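Local coordinates for Blr6230 protein (Bradyrhizobium diazoefficiens USDA 110, PDB 5NGG) that probably hydrolyses beta-lactam antibiotics as a subclass B3 metallo-beta-lactamase, using zinc ions bound at one edge of a two-sheet sandwich, at residues I94-H106 and P175-T187. Numbering follows the deposited sequence.
Sequences IKLILNTHAHLDH and PGHSPGCTSWEMT. With ZN (zinc ion), chain D; ZN (zinc ion), chain C.
His-101 and His-103 meet His-177 round one zinc ion, a worked example of how the alpha-beta/beta-alpha fold of metallo-beta-lactamases builds its site where loops from two sheets converge. The first two belong to the HxHxDH motif that follows strand 94-98; the third sits in the loop leading into strand 182-190. His-101 and His-103 bind the metal through different nitrogens, NE2 and ND1. With CG anti to the backbone N (chi1 -179°), the His-177 side chain extends toward the metal and completes the trio through NE2, and its CD2 edge points at the face of His-101 in a T-shaped pair, planes at 76°. Backbone carbonyls of Cys-201 and Thr-204 hold ND1 of His-101 and of His-177, which should fix both ring rotations. A water 1.9 Å from this zinc reaches the second zinc, whose protein ligands are Asp-105 OD2, His-106 NE2 and His-242 NE2; the same water donates to Asp-105 OD1.

Beyond the zinc site, two hydrogen bonds tie the chain just after Leu-98 to strand 182-190. Thr-182 N donates to Thr-100 O (2.8 Å). Leu-98 CD2 makes a CH-pi contact 3.7 Å over the centre of the Trp-184 six-membered ring, while Thr-182 CG2 lies toward the rim of the opposite face. The indole edge is used as well: NE1 gives a practically straight bond (179°) to Asn-99 O at 2.9 Å, the acceptor lying in the indole plane while NE1 stands above the carbonyl plane.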
# COMPACT_ATOMS: atom_id res chain seq x y z
N ILE A 94 -6.67 16.92 -5.06
CA ILE A 94 -6.63 15.49 -5.32
C ILE A 94 -7.68 15.14 -6.39
O ILE A 94 -8.87 15.38 -6.19
CB ILE A 94 -6.88 14.68 -4.05
CG1 ILE A 94 -5.75 14.89 -3.05
CG2 ILE A 94 -7.03 13.19 -4.38
CD1 ILE A 94 -6.07 14.44 -1.64
N LYS A 95 -7.22 14.57 -7.49
CA LYS A 95 -8.08 14.15 -8.63
C LYS A 95 -8.27 12.65 -8.75
O LYS A 95 -9.26 12.17 -9.28
CB LYS A 95 -7.48 14.67 -9.95
CG LYS A 95 -7.19 16.14 -9.95
CD LYS A 95 -8.44 16.97 -9.82
N LEU A 96 -7.22 11.89 -8.38
CA LEU A 96 -7.26 10.43 -8.36
C LEU A 96 -6.79 9.93 -7.02
O LEU A 96 -5.88 10.52 -6.39
CB LEU A 96 -6.36 9.78 -9.42
CG LEU A 96 -6.67 10.07 -10.88
CD1 LEU A 96 -5.59 9.47 -11.77
CD2 LEU A 96 -8.04 9.54 -11.26
N ILE A 97 -7.42 8.85 -6.60
CA ILE A 97 -7.02 8.07 -5.43
C ILE A 97 -6.71 6.66 -5.95
O ILE A 97 -7.56 6.04 -6.60
CB ILE A 97 -8.12 8.00 -4.38
CG1 ILE A 97 -8.56 9.41 -3.95
CG2 ILE A 97 -7.64 7.19 -3.19
CD1 ILE A 97 -9.85 9.44 -3.14
N LEU A 98 -5.50 6.18 -5.66
CA LEU A 98 -5.11 4.82 -6.01
C LEU A 98 -4.98 4.01 -4.72
O LEU A 98 -4.59 4.54 -3.68
CB LEU A 98 -3.77 4.80 -6.75
CG LEU A 98 -3.85 4.98 -8.28
CD1 LEU A 98 -4.76 6.06 -8.77
CD2 LEU A 98 -2.46 5.09 -8.86
N ASN A 99 -5.30 2.73 -4.83
CA ASN A 99 -5.16 1.81 -3.71
C ASN A 99 -4.15 0.73 -4.04
O ASN A 99 -4.16 0.18 -5.16
CB ASN A 99 -6.53 1.18 -3.42
CG ASN A 99 -6.62 0.31 -2.13
OD1 ASN A 99 -7.38 -0.65 -2.12
ND2 ASN A 99 -5.94 0.67 -1.05
N THR A 100 -3.33 0.37 -3.06
CA THR A 100 -2.50 -0.84 -3.13
C THR A 100 -3.35 -2.07 -2.81
O THR A 100 -3.42 -3.03 -3.58
CB THR A 100 -1.31 -0.80 -2.16
OG1 THR A 100 -1.76 -0.46 -0.84
CG2 THR A 100 -0.23 0.16 -2.67
N HIS A 101 -4.03 -2.07 -1.66
CA HIS A 101 -4.89 -3.21 -1.32
C HIS A 101 -5.95 -2.79 -0.31
O HIS A 101 -5.78 -1.85 0.46
CB HIS A 101 -4.10 -4.42 -0.84
CG HIS A 101 -3.58 -4.29 0.56
ND1 HIS A 101 -2.31 -3.85 0.87
CD2 HIS A 101 -4.15 -4.62 1.74
CE1 HIS A 101 -2.14 -3.88 2.18
NE2 HIS A 101 -3.26 -4.32 2.74
N ALA A 102 -7.04 -3.54 -0.31
CA ALA A 102 -8.29 -3.10 0.32
C ALA A 102 -8.46 -3.63 1.75
O ALA A 102 -9.37 -4.39 2.02
CB ALA A 102 -9.45 -3.52 -0.56
N HIS A 103 -7.59 -3.20 2.66
CA HIS A 103 -7.74 -3.40 4.10
C HIS A 103 -7.89 -2.06 4.79
O HIS A 103 -7.37 -1.05 4.29
CB HIS A 103 -6.53 -4.13 4.71
CG HIS A 103 -6.40 -5.55 4.29
ND1 HIS A 103 -5.20 -6.20 4.36
CD2 HIS A 103 -7.31 -6.44 3.84
CE1 HIS A 103 -5.37 -7.45 3.98
NE2 HIS A 103 -6.64 -7.63 3.65
N LEU A 104 -8.59 -2.05 5.92
CA LEU A 104 -8.98 -0.80 6.59
C LEU A 104 -7.83 0.13 6.95
O LEU A 104 -8.04 1.32 7.04
CB LEU A 104 -9.81 -1.06 7.84
CG LEU A 104 -9.10 -1.42 9.14
CD1 LEU A 104 -10.06 -1.26 10.33
CD2 LEU A 104 -8.53 -2.81 9.09
N ASP A 105 -6.62 -0.41 7.17
CA ASP A 105 -5.48 0.42 7.49
C ASP A 105 -4.94 1.20 6.30
O ASP A 105 -4.09 2.09 6.48
CB ASP A 105 -4.37 -0.37 8.21
CG ASP A 105 -3.89 -1.62 7.48
OD1 ASP A 105 -4.72 -2.36 6.89
OD2 ASP A 105 -2.64 -1.84 7.57
N HIS A 106 -5.46 0.91 5.10
CA HIS A 106 -5.10 1.64 3.88
C HIS A 106 -6.29 2.32 3.20
O HIS A 106 -6.10 3.18 2.35
CB HIS A 106 -4.39 0.72 2.90
CG HIS A 106 -3.28 -0.04 3.55
ND1 HIS A 106 -2.14 0.58 4.01
CD2 HIS A 106 -3.20 -1.32 3.98
CE1 HIS A 106 -1.40 -0.30 4.67
NE2 HIS A 106 -2.02 -1.47 4.65
N PRO A 175 -1.28 -10.34 -6.24
CA PRO A 175 -2.20 -10.84 -5.23
C PRO A 175 -1.55 -11.71 -4.17
O PRO A 175 -0.41 -12.16 -4.32
CB PRO A 175 -3.21 -11.67 -6.05
CG PRO A 175 -2.39 -12.17 -7.20
CD PRO A 175 -1.53 -10.97 -7.56
N GLY A 176 -2.30 -11.94 -3.10
CA GLY A 176 -1.89 -12.80 -1.98
C GLY A 176 -2.33 -12.15 -0.70
O GLY A 176 -3.27 -12.61 -0.04
N HIS A 177 -1.71 -11.02 -0.36
CA HIS A 177 -2.10 -10.33 0.85
C HIS A 177 -3.59 -9.89 0.77
O HIS A 177 -4.29 -9.86 1.79
CB HIS A 177 -1.13 -9.15 1.10
CG HIS A 177 -1.43 -8.38 2.34
ND1 HIS A 177 -0.99 -8.74 3.59
CD2 HIS A 177 -2.18 -7.28 2.51
CE1 HIS A 177 -1.43 -7.86 4.47
NE2 HIS A 177 -2.18 -6.97 3.85
N SER A 178 -4.04 -9.52 -0.43
CA SER A 178 -5.46 -9.41 -0.74
C SER A 178 -5.65 -9.95 -2.16
O SER A 178 -4.67 -10.03 -2.92
CB SER A 178 -5.95 -7.96 -0.64
OG SER A 178 -5.51 -7.19 -1.76
N PRO A 179 -6.88 -10.28 -2.54
CA PRO A 179 -7.06 -10.85 -3.88
C PRO A 179 -6.76 -9.88 -5.02
O PRO A 179 -6.35 -10.33 -6.10
CB PRO A 179 -8.52 -11.34 -3.88
CG PRO A 179 -9.18 -10.56 -2.80
CD PRO A 179 -8.13 -10.34 -1.75
N GLY A 180 -6.98 -8.60 -4.78
CA GLY A 180 -6.78 -7.55 -5.78
C GLY A 180 -5.58 -6.65 -5.51
O GLY A 180 -5.49 -5.58 -6.12
N CYS A 181 -4.64 -7.11 -4.68
CA CYS A 181 -3.45 -6.36 -4.31
C CYS A 181 -2.70 -5.92 -5.59
O CYS A 181 -2.37 -6.79 -6.44
CB CYS A 181 -2.58 -7.29 -3.45
SG CYS A 181 -1.48 -6.62 -2.18
N THR A 182 -2.49 -4.61 -5.72
CA THR A 182 -1.93 -4.01 -6.93
C THR A 182 -0.71 -3.20 -6.54
O THR A 182 -0.78 -2.29 -5.71
CB THR A 182 -2.96 -3.12 -7.62
OG1 THR A 182 -4.12 -3.91 -7.94
CG2 THR A 182 -2.41 -2.50 -8.89
N SER A 183 0.42 -3.53 -7.15
CA SER A 183 1.65 -2.77 -7.01
C SER A 183 1.77 -1.80 -8.18
O SER A 183 1.55 -2.17 -9.32
CB SER A 183 2.85 -3.71 -6.97
OG SER A 183 2.78 -4.57 -5.83
N TRP A 184 2.09 -0.54 -7.88
CA TRP A 184 2.04 0.51 -8.90
C TRP A 184 3.45 0.99 -9.26
O TRP A 184 4.22 1.37 -8.38
CB TRP A 184 1.25 1.69 -8.34
CG TRP A 184 -0.21 1.43 -8.14
CD1 TRP A 184 -0.85 1.07 -6.99
CD2 TRP A 184 -1.21 1.49 -9.15
NE1 TRP A 184 -2.18 0.93 -7.21
CE2 TRP A 184 -2.44 1.19 -8.53
CE3 TRP A 184 -1.20 1.80 -10.51
CZ2 TRP A 184 -3.65 1.21 -9.24
CZ3 TRP A 184 -2.37 1.79 -11.20
CH2 TRP A 184 -3.59 1.52 -10.56
N GLU A 185 3.77 0.97 -10.55
CA GLU A 185 5.09 1.38 -11.03
C GLU A 185 5.03 2.76 -11.68
O GLU A 185 4.11 3.07 -12.44
CB GLU A 185 5.58 0.36 -12.05
CG GLU A 185 6.96 0.64 -12.61
CD GLU A 185 7.43 -0.41 -13.60
OE1 GLU A 185 6.65 -1.34 -13.96
OE2 GLU A 185 8.60 -0.26 -14.06
N MET A 186 6.04 3.58 -11.40
CA MET A 186 6.16 4.88 -12.09
C MET A 186 7.61 5.30 -12.17
O MET A 186 8.44 4.84 -11.40
CB MET A 186 5.33 5.99 -11.45
CG MET A 186 5.76 6.39 -10.05
SD MET A 186 4.86 7.82 -9.42
CE MET A 186 5.69 9.14 -10.29
N THR A 187 7.88 6.16 -13.14
CA THR A 187 9.22 6.68 -13.34
C THR A 187 9.33 8.07 -12.68
O THR A 187 8.43 8.92 -12.79
CB THR A 187 9.49 6.86 -14.84
OG1 THR A 187 9.24 5.61 -15.47
CG2 THR A 187 10.91 7.32 -15.13
ZN ZN D . -3.30 -5.37 4.51
ZN ZN C . -1.57 -2.89 6.07
O HOH W 1 -6.88 -10.27 2.66
O HOH W 2 -3.02 -4.35 6.03